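Local coordinates for protein versicolorin reductase (Brucella melitensis, PDB 4NIM) that probably acts as a short-chain dehydrogenase/reductase, a family of Rossmann-fold oxidoreductases that use NAD(H) or NADP(H), at residues G42-G47 with V68-D73; D79-V84 with I132-K137; N150-S155 with S193-W198. All blocks are in the same frame, centred on the assembly; numbering follows the deposited sequence. Where two conformers were deposited one is given.

Contact 1 (G42-G47 with V68-D73); sequences GLVICG and VFVQVD
Ile45 O is gripped from the neighbouring strand by Val70 N, which donates to it at 2.8 Å, and by the CA-H of Phe69, whose CA lies 3.3 Å from the same oxygen. It belongs to a parallel pairing in which bonds from Leu43, Ile45 and Gly47 of strand 42-47 run alternately to and from Val68, Val70 and Val72. At the end of the pairing Gly47 O takes the N-H of Val72 at 2.8 Å, as the chain of 68-73 leaves the sheet. Both chains finish at the C-terminal edge of the sheet, where relatives in this family bind the adenosine part of the cofactor.

CG anti to the backbone N (chi1 169°) starts the Phe69 side chain on the course that lays its ring beside Cys46 and Gly47. The ring meets their backbone obliquely: CE1 comes within 3.6 Å of Gly47 N, and CZ approaches Gly47 O. One ring face holds Gln71 N 3.7 Å above the plane, toward the rim.

Val44, Cys46, Val68 and Val70 lie on the other face of the sheet. There Val44 CG1 and Val70 CG2 meet at 3.7 Å, and Cys46 CB packs 3.9 Å from Val72 CG2, under Ile83 and Ala87 of helix 77-91. Ile45, on the face with Phe69, is covered by Gln56 and Leu60 of helix 50-63, the crossover of this beta-alpha-beta unit.

Backbone N-H and C=O groups thus pair between the strands, and the side chains packed against helices on both faces can be largely apolar.

Contact 2 (D79-V84 with I132-K137); sequences DCRRIV and IQEAIK
Glu134 lies against Val84 and Arg81 with different parts of its side chain. Its CB packs 3.7 Å from Val84 CG1, which is anti to the valine backbone N (chi1 174°) and also approaches the backbone oxygen of Glu134. Further out, CG of Glu134 meets CG of Arg81 at 3.9 Å, so the aliphatic CG atoms of two charged side chains make an apolar contact. Both helices, 77-91 and 114-142, run on the same side of the Rossmann-fold sheet in roughly the same direction, their local axes 28° apart, and Leu131 and Leu138 of the latter helix continue the packing round Val84. Chi2 (-56°) turns CD of Glu134 aside; separately, the carboxylate plane is nearly perpendicular to the Arg81 guanidinium. No salt bridge joins them: Arg81 NE stays 4.1 Å from Glu134 OE2, although their opposite charges probably still attract. OE2 is instead met on its syn side by Lys137 NZ at 2.9 Å, a salt bridge within one helix. OE1 accepts a hydrogen from a water 2.9 Å away, and that water gives its other hydrogen to Arg81 O, bridging the two helices beside the valine.

Contact 3 (N150-S155 with S193-W198); sequences NVSSMS and SLNIGW
Ser152 and Asn195 stand side by side on one face of the parallel pair, with the asparagine leaning across to the next residue of the neighbouring strand. Asn195 ND2 donates to Ser153 O at 3.1 Å from well above the carbonyl plane, while its OD1 accepts from Ser193 OG at 2.7 Å, so both ends of the amide are engaged. Asp174 of helix 164-183 binds Asn195 ND2 and Ser152 OG as well, giving both an acidic partner. The other face is apolar: chi1 62° puts Ile196 CG1 between the backbone N and the carbonyl carbon, and the extended chi2 (168°) sets CD1 3.7 Å from Val151 CG1, the two side chains slanting across one another. The Met154 chain, bent at chi2 and chi3, has SD 3.3 Å from Asn195 O.

Ser153 OG, anti to its backbone N, accepts from Ser155 N at 3.0 Å in an ST turn. A water bonded to this hydroxyl donates to Ile196 O and lies over one face of the Trp198 ring, toward its rim. Ser153 OG also has a weak hydrogen bond to Tyr166 OH, consistent with the Ser-Tyr-Lys active site of short-chain dehydrogenases, with Lys170 nearby.

The three contacts follow one another along the chain and belong to one Rossmann-like fold with a seven-stranded parallel sheet. Contact 1 pairs an edge strand, 66-71, with strand 42-47; contact 3 pairs strands 147-153 and 190-196 on the other side of strands 17-20 and 96-99, its centre about 22 Å away. Contact 2 joins two helices covering one face of that sheet. Its centre is about 12 Å from that of contact 1, which it touches directly: Asp79 OD2 takes Asp73 N at 2.8 Å. Toward contact 3, Ile132 packs on Asn150. Contact 1 thus lies in the probable cofactor-binding half and contact 3 beside the probable catalytic residues.

Contact 1 (G42-G47 with V68-D73)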
loop_
_atom_site.group_PDB
_atom_site.type_symbol
_atom_site.label_atom_id
_atom_site.label_comp_id
_atom_site.label_asym_id
_atom_site.label_seq_id
_atom_site.Cartn_x
_atom_site.Cartn_y
_atom_site.Cartn_z
ATOM N N GLY A 42 4.185 -0.327 17.423
ATOM C CA GLY A 42 4.556 -1.622 16.895
ATOM C C GLY A 42 4.325 -1.636 15.403
ATOM O O GLY A 42 3.379 -1.075 14.947
ATOM N N LEU A 43 5.263 -2.219 14.675
ATOM C CA LEU A 43 5.245 -2.259 13.247
ATOM C C LEU A 43 5.485 -3.685 12.810
ATOM O O LEU A 43 6.363 -4.362 13.316
ATOM C CB LEU A 43 6.331 -1.352 12.693
ATOM C CG LEU A 43 6.099 0.137 12.944
ATOM C CD1 LEU A 43 7.368 0.921 12.612
ATOM C CD2 LEU A 43 4.859 0.627 12.152
ATOM N N VAL A 44 4.689 -4.154 11.843
ATOM C CA VAL A 44 4.922 -5.432 11.226
ATOM C C VAL A 44 5.318 -5.101 9.828
ATOM O O VAL A 44 4.547 -4.439 9.093
ATOM C CB VAL A 44 3.663 -6.322 11.215
ATOM C CG1 VAL A 44 3.958 -7.663 10.575
ATOM C CG2 VAL A 44 3.191 -6.547 12.644
ATOM N N ILE A 45 6.520 -5.521 9.474
ATOM C CA ILE A 45 7.043 -5.332 8.134
ATOM C C ILE A 45 7.267 -6.672 7.453
ATOM O O ILE A 45 7.306 -7.732 8.102
ATOM C CB ILE A 45 8.354 -4.507 8.119
ATOM C CG1 ILE A 45 9.393 -5.087 9.085
ATOM C CG2 ILE A 45 8.044 -3.050 8.458
ATOM C CD1 ILE A 45 10.796 -4.706 8.726
ATOM N N CYS A 46 7.414 -6.647 6.135
ATOM C CA CYS A 46 7.438 -7.907 5.398
ATOM C C CYS A 46 7.982 -7.802 3.991
ATOM O O CYS A 46 8.042 -6.716 3.404
ATOM C CB CYS A 46 6.039 -8.535 5.328
ATOM S SG CYS A 46 4.803 -7.493 4.492
ATOM N N GLY A 47 8.401 -8.952 3.478
ATOM C CA GLY A 47 9.037 -9.036 2.183
ATOM C C GLY A 47 9.745 -10.363 1.969
ATOM O O GLY A 47 9.613 -11.288 2.756
ATOM N N VAL A 68 8.361 -6.436 13.979
ATOM C CA VAL A 68 8.301 -7.836 13.669
ATOM C C VAL A 68 8.468 -7.914 12.175
ATOM O O VAL A 68 7.815 -7.163 11.449
ATOM C CB VAL A 68 6.921 -8.401 14.055
ATOM C CG1 VAL A 68 6.721 -9.788 13.448
ATOM C CG2 VAL A 68 6.798 -8.415 15.579
ATOM N N PHE A 69 9.359 -8.774 11.705
ATOM C CA PHE A 69 9.488 -9.010 10.269
ATOM C C PHE A 69 8.910 -10.343 9.843
ATOM O O PHE A 69 9.166 -11.366 10.488
ATOM C CB PHE A 69 10.934 -8.944 9.827
ATOM C CG PHE A 69 11.137 -9.438 8.430
ATOM C CD1 PHE A 69 10.698 -8.683 7.352
ATOM C CD2 PHE A 69 11.719 -10.676 8.190
ATOM C CE1 PHE A 69 10.875 -9.131 6.070
ATOM C CE2 PHE A 69 11.900 -11.110 6.901
ATOM C CZ PHE A 69 11.473 -10.338 5.857
ATOM N N VAL A 70 8.124 -10.349 8.756
ATOM C CA VAL A 70 7.518 -11.591 8.266
ATOM C C VAL A 70 8.025 -11.856 6.846
ATOM O O VAL A 70 7.904 -11.002 5.988
ATOM C CB VAL A 70 5.967 -11.511 8.271
ATOM C CG1 VAL A 70 5.344 -12.896 8.156
ATOM C CG2 VAL A 70 5.473 -10.883 9.576
ATOM N N GLN A 71 8.682 -12.998 6.631
ATOM C CA GLN A 71 9.186 -13.325 5.325
ATOM C C GLN A 71 7.997 -13.881 4.505
ATOM O O GLN A 71 7.353 -14.855 4.898
ATOM C CB GLN A 71 10.302 -14.349 5.422
ATOM C CG GLN A 71 11.041 -14.470 4.100
ATOM C CD GLN A 71 12.137 -15.509 4.099
ATOM O OE1 GLN A 71 12.092 -16.485 4.831
ATOM N NE2 GLN A 71 13.140 -15.291 3.273
ATOM N N VAL A 72 7.673 -13.240 3.392
ATOM C CA VAL A 72 6.503 -13.644 2.611
ATOM C C VAL A 72 6.702 -13.650 1.103
ATOM O O VAL A 72 7.593 -12.998 0.570
ATOM C CB VAL A 72 5.305 -12.700 2.881
ATOM C CG1 VAL A 72 4.835 -12.806 4.328
ATOM C CG2 VAL A 72 5.649 -11.255 2.502
ATOM N N ASP A 73 5.819 -14.363 0.433
ATOM C CA ASP A 73 5.566 -14.206 -0.993
ATOM C C ASP A 73 4.107 -13.736 -1.080
ATOM O O ASP A 73 3.188 -14.505 -0.770
ATOM C CB ASP A 73 5.747 -15.561 -1.681
ATOM C CG ASP A 73 5.328 -15.543 -3.147
ATOM O OD1 ASP A 73 5.034 -14.472 -3.723
ATOM O OD2 ASP A 73 5.302 -16.653 -3.697
#

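Contact 2 (D79-V84 with I132-K137)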
loop_
_atom_site.group_PDB
_atom_site.type_symbol
_atom_site.label_atom_id
_atom_site.label_comp_id
_atom_site.label_asym_id
_atom_site.label_seq_id
_atom_site.Cartn_x
_atom_site.Cartn_y
_atom_site.Cartn_z
ATOM N N ASP A 79 0.276 -16.443 3.057
ATOM C CA ASP A 79 1.322 -15.529 3.504
ATOM C C ASP A 79 0.701 -14.166 3.845
ATOM O O ASP A 79 1.021 -13.548 4.881
ATOM C CB ASP A 79 2.418 -15.367 2.453
ATOM C CG ASP A 79 3.403 -16.505 2.438
ATOM O OD1 ASP A 79 3.256 -17.484 3.220
ATOM O OD2 ASP A 79 4.387 -16.394 1.676
ATOM N N CYS A 80 -0.221 -13.726 3.016
ATOM C CA CYS A 80 -0.967 -12.502 3.278
ATOM C C CYS A 80 -1.671 -12.576 4.617
ATOM O O CYS A 80 -1.557 -11.659 5.458
ATOM C CB CYS A 80 -1.994 -12.222 2.160
ATOM S SG CYS A 80 -1.164 -11.839 0.592
ATOM N N ARG A 81 -2.382 -13.670 4.830
ATOM C CA ARG A 81 -3.056 -13.870 6.107
ATOM C C ARG A 81 -2.088 -13.911 7.301
ATOM O O ARG A 81 -2.420 -13.358 8.349
ATOM C CB ARG A 81 -3.927 -15.110 6.079
ATOM C CG ARG A 81 -5.049 -14.982 5.065
ATOM C CD ARG A 81 -5.737 -16.314 4.902
ATOM N NE ARG A 81 -6.995 -16.105 4.233
ATOM C CZ ARG A 81 -7.617 -16.984 3.483
ATOM N NH1 ARG A 81 -7.068 -18.175 3.241
ATOM N NH2 ARG A 81 -8.789 -16.637 2.945
ATOM N N ARG A 82 -0.933 -14.555 7.123
ATOM C CA ARG A 82 0.057 -14.668 8.207
ATOM C C ARG A 82 0.603 -13.313 8.654
ATOM O O ARG A 82 0.916 -13.124 9.847
ATOM C CB ARG A 82 1.204 -15.608 7.822
ATOM C CG ARG A 82 2.062 -16.039 9.009
ATOM C CD ARG A 82 2.811 -17.340 8.738
ATOM N NE ARG A 82 3.690 -17.232 7.583
ATOM C CZ ARG A 82 3.427 -17.768 6.397
ATOM N NH1 ARG A 82 2.314 -18.469 6.206
ATOM N NH2 ARG A 82 4.281 -17.590 5.400
ATOM N N ILE A 83 0.706 -12.352 7.727
ATOM C CA ILE A 83 1.198 -11.033 8.083
ATOM C C ILE A 83 0.352 -10.391 9.167
ATOM O O ILE A 83 0.848 -9.904 10.227
ATOM C CB ILE A 83 1.253 -10.120 6.859
ATOM C CG1 ILE A 83 2.329 -10.643 5.894
ATOM C CG2 ILE A 83 1.573 -8.703 7.273
ATOM C CD1 ILE A 83 2.184 -10.111 4.501
ATOM N N VAL A 84 -0.932 -10.392 8.914
ATOM C CA VAL A 84 -1.877 -9.792 9.835
ATOM C C VAL A 84 -1.987 -10.647 11.113
ATOM O O VAL A 84 -2.002 -10.075 12.233
ATOM C CB VAL A 84 -3.252 -9.576 9.182
ATOM C CG1 VAL A 84 -4.261 -9.088 10.212
ATOM C CG2 VAL A 84 -3.141 -8.584 8.052
ATOM N N ILE A 132 -6.656 -6.708 3.597
ATOM C CA ILE A 132 -7.758 -5.879 4.044
ATOM C C ILE A 132 -8.783 -6.741 4.786
ATOM O O ILE A 132 -9.250 -6.351 5.861
ATOM C CB ILE A 132 -8.414 -5.123 2.868
ATOM C CG1 ILE A 132 -7.505 -3.983 2.383
ATOM C CG2 ILE A 132 -9.753 -4.512 3.278
ATOM C CD1 ILE A 132 -7.844 -3.436 1.007
ATOM N N GLN A 133 -9.160 -7.871 4.186
ATOM C CA GLN A 133 -10.070 -8.829 4.842
ATOM C C GLN A 133 -9.608 -9.109 6.279
ATOM O O GLN A 133 -10.414 -9.049 7.227
ATOM C CB GLN A 133 -10.152 -10.106 4.037
ATOM C CG GLN A 133 -10.991 -11.229 4.642
ATOM C CD GLN A 133 -11.291 -12.292 3.620
ATOM O OE1 GLN A 133 -12.107 -12.094 2.692
ATOM N NE2 GLN A 133 -10.668 -13.424 3.772
ATOM N N GLU A 134 -8.360 -9.515 6.423
ATOM C CA GLU A 134 -7.861 -9.866 7.739
ATOM C C GLU A 134 -7.780 -8.671 8.683
ATOM O O GLU A 134 -8.020 -8.816 9.884
ATOM C CB GLU A 134 -6.489 -10.565 7.653
ATOM C CG GLU A 134 -6.542 -11.935 7.014
ATOM C CD GLU A 134 -7.514 -12.860 7.718
ATOM O OE1 GLU A 134 -7.453 -13.003 8.939
ATOM O OE2 GLU A 134 -8.385 -13.447 7.040
ATOM N N ALA A 135 -7.374 -7.508 8.173
ATOM C CA ALA A 135 -7.262 -6.319 9.046
ATOM C C ALA A 135 -8.647 -5.912 9.564
ATOM O O ALA A 135 -8.830 -5.640 10.745
ATOM C CB ALA A 135 -6.613 -5.172 8.291
ATOM N N ILE A 136 -9.654 -5.960 8.702
ATOM C CA ILE A 136 -10.980 -5.569 9.123
ATOM C C ILE A 136 -11.556 -6.553 10.146
ATOM O O ILE A 136 -12.249 -6.136 11.065
ATOM C CB ILE A 136 -11.935 -5.402 7.896
ATOM C CG1 ILE A 136 -11.499 -4.181 7.074
ATOM C CG2 ILE A 136 -13.400 -5.286 8.330
ATOM C CD1 ILE A 136 -12.243 -4.067 5.738
ATOM N N LYS A 137 -11.190 -7.824 10.073
ATOM C CA LYS A 137 -11.636 -8.763 11.084
ATOM C C LYS A 137 -11.056 -8.341 12.481
ATOM O O LYS A 137 -11.770 -8.349 13.470
ATOM C CB LYS A 137 -11.190 -10.172 10.742
ATOM C CG LYS A 137 -11.952 -10.836 9.569
ATOM C CD LYS A 137 -11.327 -12.187 9.220
ATOM C CE LYS A 137 -11.939 -12.807 7.949
ATOM N NZ LYS A 137 -11.217 -14.036 7.524
HETATM O O HOH W 1 -4.743 -13.590 9.707
#

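Contact 3 (N150-S155 with S193-W198)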
loop_
_atom_site.group_PDB
_atom_site.type_symbol
_atom_site.label_atom_id
_atom_site.label_comp_id
_atom_site.label_asym_id
_atom_site.label_seq_id
_atom_site.Cartn_x
_atom_site.Cartn_y
_atom_site.Cartn_z
ATOM N N ASN A 150 -4.193 2.271 0.722
ATOM C CA ASN A 150 -3.752 1.554 -0.451
ATOM C C ASN A 150 -2.844 2.417 -1.323
ATOM O O ASN A 150 -3.197 3.566 -1.646
ATOM C CB ASN A 150 -4.965 1.100 -1.247
ATOM C CG ASN A 150 -5.788 0.085 -0.476
ATOM O OD1 ASN A 150 -5.213 -0.709 0.276
ATOM N ND2 ASN A 150 -7.106 0.124 -0.624
ATOM N N VAL A 151 -1.691 1.900 -1.702
ATOM C CA VAL A 151 -0.816 2.646 -2.603
ATOM C C VAL A 151 -1.116 2.147 -4.033
ATOM O O VAL A 151 -0.769 1.021 -4.408
ATOM C CB VAL A 151 0.642 2.468 -2.283
ATOM C CG1 VAL A 151 1.525 3.272 -3.270
ATOM C CG2 VAL A 151 0.934 2.956 -0.839
ATOM N N SER A 152 -1.809 2.974 -4.789
ATOM C CA SER A 152 -2.179 2.660 -6.144
ATOM C C SER A 152 -1.330 3.551 -7.065
ATOM O O SER A 152 -0.221 3.923 -6.700
ATOM C CB SER A 152 -3.667 2.879 -6.359
ATOM O OG SER A 152 -4.065 2.459 -7.646
ATOM N N SER A 153 -1.791 3.784 -8.299
ATOM C CA SER A 153 -0.948 4.410 -9.303
ATOM C C SER A 153 -1.661 5.496 -10.076
ATOM O O SER A 153 -2.879 5.443 -10.264
ATOM C CB SER A 153 -0.458 3.299 -10.254
ATOM O OG SER A 153 0.316 3.813 -11.319
ATOM N N MET A 154 -0.897 6.419 -10.662
ATOM C CA MET A 154 -1.455 7.370 -11.631
ATOM C C MET A 154 -1.907 6.662 -12.893
ATOM O O MET A 154 -2.607 7.216 -13.713
ATOM C CB MET A 154 -0.451 8.474 -12.007
ATOM C CG MET A 154 -0.200 9.436 -10.869
ATOM S SD MET A 154 -1.632 10.411 -10.312
ATOM C CE MET A 154 -1.955 11.468 -11.680
ATOM N N SER A 155 -1.448 5.422 -13.077
ATOM C CA SER A 155 -1.836 4.594 -14.193
ATOM C C SER A 155 -3.218 3.931 -14.083
ATOM O O SER A 155 -3.711 3.303 -15.059
ATOM C CB SER A 155 -0.766 3.496 -14.378
ATOM O OG SER A 155 0.474 4.022 -14.710
ATOM N N SER A 193 -6.958 5.798 -0.814
ATOM C CA SER A 193 -5.917 5.466 -1.765
ATOM C C SER A 193 -5.014 6.636 -2.092
ATOM O O SER A 193 -5.476 7.753 -2.224
ATOM C CB SER A 193 -6.587 4.977 -3.091
ATOM O OG SER A 193 -5.568 4.638 -4.013
ATOM N N LEU A 194 -3.732 6.347 -2.239
ATOM C CA LEU A 194 -2.776 7.329 -2.677
ATOM C C LEU A 194 -2.232 6.850 -4.010
ATOM O O LEU A 194 -1.630 5.770 -4.086
ATOM C CB LEU A 194 -1.651 7.512 -1.643
ATOM C CG LEU A 194 -0.720 8.678 -1.976
ATOM C CD1 LEU A 194 -1.419 10.013 -1.762
ATOM C CD2 LEU A 194 0.544 8.592 -1.108
ATOM N N ASN A 195 -2.467 7.632 -5.066
ATOM C CA ASN A 195 -2.197 7.151 -6.415
ATOM C C ASN A 195 -0.935 7.831 -6.914
ATOM O O ASN A 195 -0.968 8.980 -7.359
ATOM C CB ASN A 195 -3.361 7.373 -7.377
ATOM C CG ASN A 195 -4.541 6.471 -7.078
ATOM O OD1 ASN A 195 -5.031 6.449 -5.945
ATOM N ND2 ASN A 195 -5.031 5.768 -8.101
ATOM N N ILE A 196 0.156 7.093 -6.875
ATOM C CA ILE A 196 1.476 7.688 -7.046
ATOM C C ILE A 196 2.039 7.544 -8.431
ATOM O O ILE A 196 1.672 6.652 -9.231
ATOM C CB ILE A 196 2.505 7.152 -6.003
ATOM C CG1 ILE A 196 2.737 5.642 -6.144
ATOM C CG2 ILE A 196 2.077 7.502 -4.600
ATOM C CD1 ILE A 196 3.936 5.159 -5.345
ATOM N N GLY A 197 2.887 8.512 -8.757
ATOM C CA GLY A 197 3.742 8.458 -9.937
ATOM C C GLY A 197 4.890 7.479 -9.752
ATOM O O GLY A 197 4.873 6.652 -8.849
ATOM N N TRP A 198 5.891 7.596 -10.599
ATOM C CA TRP A 198 7.008 6.653 -10.569
ATOM C C TRP A 198 7.996 7.036 -9.450
ATOM O O TRP A 198 8.299 8.215 -9.233
ATOM C CB TRP A 198 7.717 6.639 -11.904
ATOM C CG TRP A 198 6.889 6.112 -13.015
ATOM C CD1 TRP A 198 6.618 6.732 -14.186
ATOM C CD2 TRP A 198 6.226 4.838 -13.062
ATOM N NE1 TRP A 198 5.825 5.924 -14.992
ATOM C CE2 TRP A 198 5.559 4.759 -14.316
ATOM C CE3 TRP A 198 6.120 3.761 -12.172
ATOM C CZ2 TRP A 198 4.803 3.647 -14.696
ATOM C CZ3 TRP A 198 5.348 2.649 -12.553
ATOM C CH2 TRP A 198 4.699 2.609 -13.796
HETATM O O HOH W 2 3.043 4.678 -10.940
#